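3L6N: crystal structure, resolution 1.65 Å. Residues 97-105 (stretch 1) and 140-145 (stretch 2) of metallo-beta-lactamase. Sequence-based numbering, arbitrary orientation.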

# COMPACT_ATOMS: atom_id res chain seq x y z
N ALA A 97 3.97 -5.06 -9.92
CA ALA A 97 4.02 -5.98 -8.79
C ALA A 97 5.33 -6.74 -8.85
O ALA A 97 5.94 -6.85 -9.92
CB ALA A 97 2.85 -6.97 -8.84
N THR A 98 5.77 -7.25 -7.71
CA THR A 98 6.94 -8.12 -7.71
C THR A 98 6.61 -9.47 -8.35
O THR A 98 5.44 -9.85 -8.48
CB THR A 98 7.44 -8.42 -6.30
OG1 THR A 98 6.41 -9.13 -5.59
CG2 THR A 98 7.81 -7.13 -5.55
N ALA A 99 7.66 -10.21 -8.75
CA ALA A 99 7.47 -11.57 -9.25
C ALA A 99 6.71 -12.44 -8.24
O ALA A 99 5.80 -13.17 -8.63
CB ALA A 99 8.82 -12.19 -9.61
N LYS A 100 7.04 -12.32 -6.96
CA LYS A 100 6.38 -13.11 -5.91
C LYS A 100 4.89 -12.80 -5.82
O LYS A 100 4.05 -13.69 -5.71
CB LYS A 100 7.05 -12.88 -4.55
CG LYS A 100 8.50 -13.36 -4.48
CD LYS A 100 8.59 -14.88 -4.43
CE LYS A 100 10.05 -15.34 -4.28
NZ LYS A 100 10.17 -16.82 -4.08
N THR A 101 4.56 -11.51 -5.88
CA THR A 101 3.17 -11.08 -5.80
C THR A 101 2.40 -11.61 -7.01
O THR A 101 1.28 -12.10 -6.87
CB THR A 101 3.09 -9.55 -5.69
OG1 THR A 101 3.55 -9.17 -4.39
CG2 THR A 101 1.66 -9.04 -5.87
N ASN A 102 3.02 -11.54 -8.18
CA ASN A 102 2.39 -12.08 -9.38
C ASN A 102 2.17 -13.58 -9.30
O ASN A 102 1.15 -14.06 -9.76
CB ASN A 102 3.20 -11.73 -10.64
CG ASN A 102 2.90 -10.33 -11.12
OD1 ASN A 102 1.79 -9.81 -10.92
ND2 ASN A 102 3.87 -9.70 -11.77
N GLU A 103 3.11 -14.31 -8.70
CA GLU A 103 2.96 -15.75 -8.52
C GLU A 103 1.75 -16.05 -7.65
O GLU A 103 1.01 -17.00 -7.92
CB GLU A 103 4.21 -16.34 -7.90
CG GLU A 103 5.33 -16.53 -8.89
CD GLU A 103 6.68 -16.64 -8.21
OE1 GLU A 103 6.75 -16.71 -6.96
OE2 GLU A 103 7.69 -16.67 -8.94
N PHE A 104 1.54 -15.24 -6.61
CA PHE A 104 0.37 -15.40 -5.75
C PHE A 104 -0.93 -15.05 -6.47
O PHE A 104 -1.92 -15.76 -6.34
CB PHE A 104 0.49 -14.54 -4.49
CG PHE A 104 1.44 -15.09 -3.44
CD1 PHE A 104 1.79 -14.28 -2.36
CD2 PHE A 104 1.97 -16.38 -3.51
CE1 PHE A 104 2.63 -14.74 -1.35
CE2 PHE A 104 2.83 -16.86 -2.51
CZ PHE A 104 3.16 -16.04 -1.42
N LEU A 105 -0.93 -13.95 -7.22
CA LEU A 105 -2.10 -13.55 -7.98
C LEU A 105 -2.52 -14.64 -8.97
O LEU A 105 -3.69 -15.00 -9.04
CB LEU A 105 -1.85 -12.23 -8.72
CG LEU A 105 -1.75 -10.98 -7.84
CD1 LEU A 105 -1.15 -9.82 -8.64
CD2 LEU A 105 -3.11 -10.61 -7.24
N THR A 140 2.61 -11.21 4.93
CA THR A 140 2.64 -12.26 3.90
C THR A 140 4.09 -12.49 3.47
O THR A 140 5.00 -11.77 3.91
CB THR A 140 1.86 -11.84 2.65
OG1 THR A 140 2.35 -10.57 2.21
CG2 THR A 140 0.35 -11.75 2.94
N ALA A 141 4.31 -13.48 2.60
CA ALA A 141 5.66 -13.76 2.12
C ALA A 141 6.13 -12.72 1.11
O ALA A 141 7.34 -12.58 0.87
CB ALA A 141 5.72 -15.16 1.50
N ASP A 142 5.19 -11.99 0.51
CA ASP A 142 5.49 -11.07 -0.59
C ASP A 142 5.39 -9.59 -0.22
O ASP A 142 5.59 -8.72 -1.06
CB ASP A 142 4.59 -11.36 -1.81
CG ASP A 142 3.10 -11.08 -1.54
OD1 ASP A 142 2.63 -11.33 -0.41
OD2 ASP A 142 2.39 -10.63 -2.47
N ASN A 143 5.05 -9.30 1.03
CA ASN A 143 4.84 -7.89 1.39
C ASN A 143 6.07 -7.02 1.16
O ASN A 143 7.19 -7.41 1.49
CB ASN A 143 4.23 -7.69 2.80
CG ASN A 143 4.99 -8.40 3.92
OD1 ASN A 143 4.40 -8.66 4.97
ND2 ASN A 143 6.29 -8.68 3.75
N VAL A 144 5.84 -5.85 0.57
CA VAL A 144 6.89 -4.87 0.34
C VAL A 144 6.47 -3.53 0.93
O VAL A 144 5.29 -3.32 1.20
CB VAL A 144 7.22 -4.71 -1.17
CG1 VAL A 144 7.88 -5.97 -1.71
CG2 VAL A 144 5.95 -4.35 -1.98
N VAL A 145 7.45 -2.65 1.14
CA VAL A 145 7.21 -1.30 1.63
C VAL A 145 7.61 -0.30 0.54
O VAL A 145 8.34 -0.66 -0.38
CB VAL A 145 8.00 -1.01 2.94
CG1 VAL A 145 7.60 -1.98 4.06
CG2 VAL A 145 9.54 -1.05 2.68
O HOH W 1 7.35 -9.63 -3.13

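The first turns of a helix pack against an irregular loop through a small, mixed polar and apolar contact centred on Asp 142, with 269 Å² buried over both sides. The helix spans Ala 99 to Leu 105 and runs on beyond it; the loop comes nearest at Asp 142, whose CA lies 5.7 Å from the CA of Thr 101. Thr 98 occupies the N-cap position, its OG1 accepting a hydrogen bond from Thr 101 N (3.0 Å) and so satisfying an otherwise unpaired first-turn amide. Thr 101 in turn uses its side chain to reach the loop: OG1 donates to Asp 142 OD2 at 2.7 Å, the one direct hydrogen bond between the stretches. The other carboxylate oxygen, Asp 142 OD1, accepts from Thr 140 OG1 (2.7 Å), so the acid is held from within its own loop as well as by the helix. A water adds a second link, hydrogen-bonded to Thr 98 OG1 at 2.7 Å and donating to Asp 142 O at 2.9 Å. Apolar contacts flank this polar centre. Phe 104 presents its ring edge to the loop, with CZ 4.0 Å from Ala 141 CB; near the helix start, Thr 98 CG2 meets Val 144 CG1 at 4.0 Å. The slightly positive ring edge also suits the carboxylate, Phe 104 CE1 lying 3.5 Å from Asp 142 OD1.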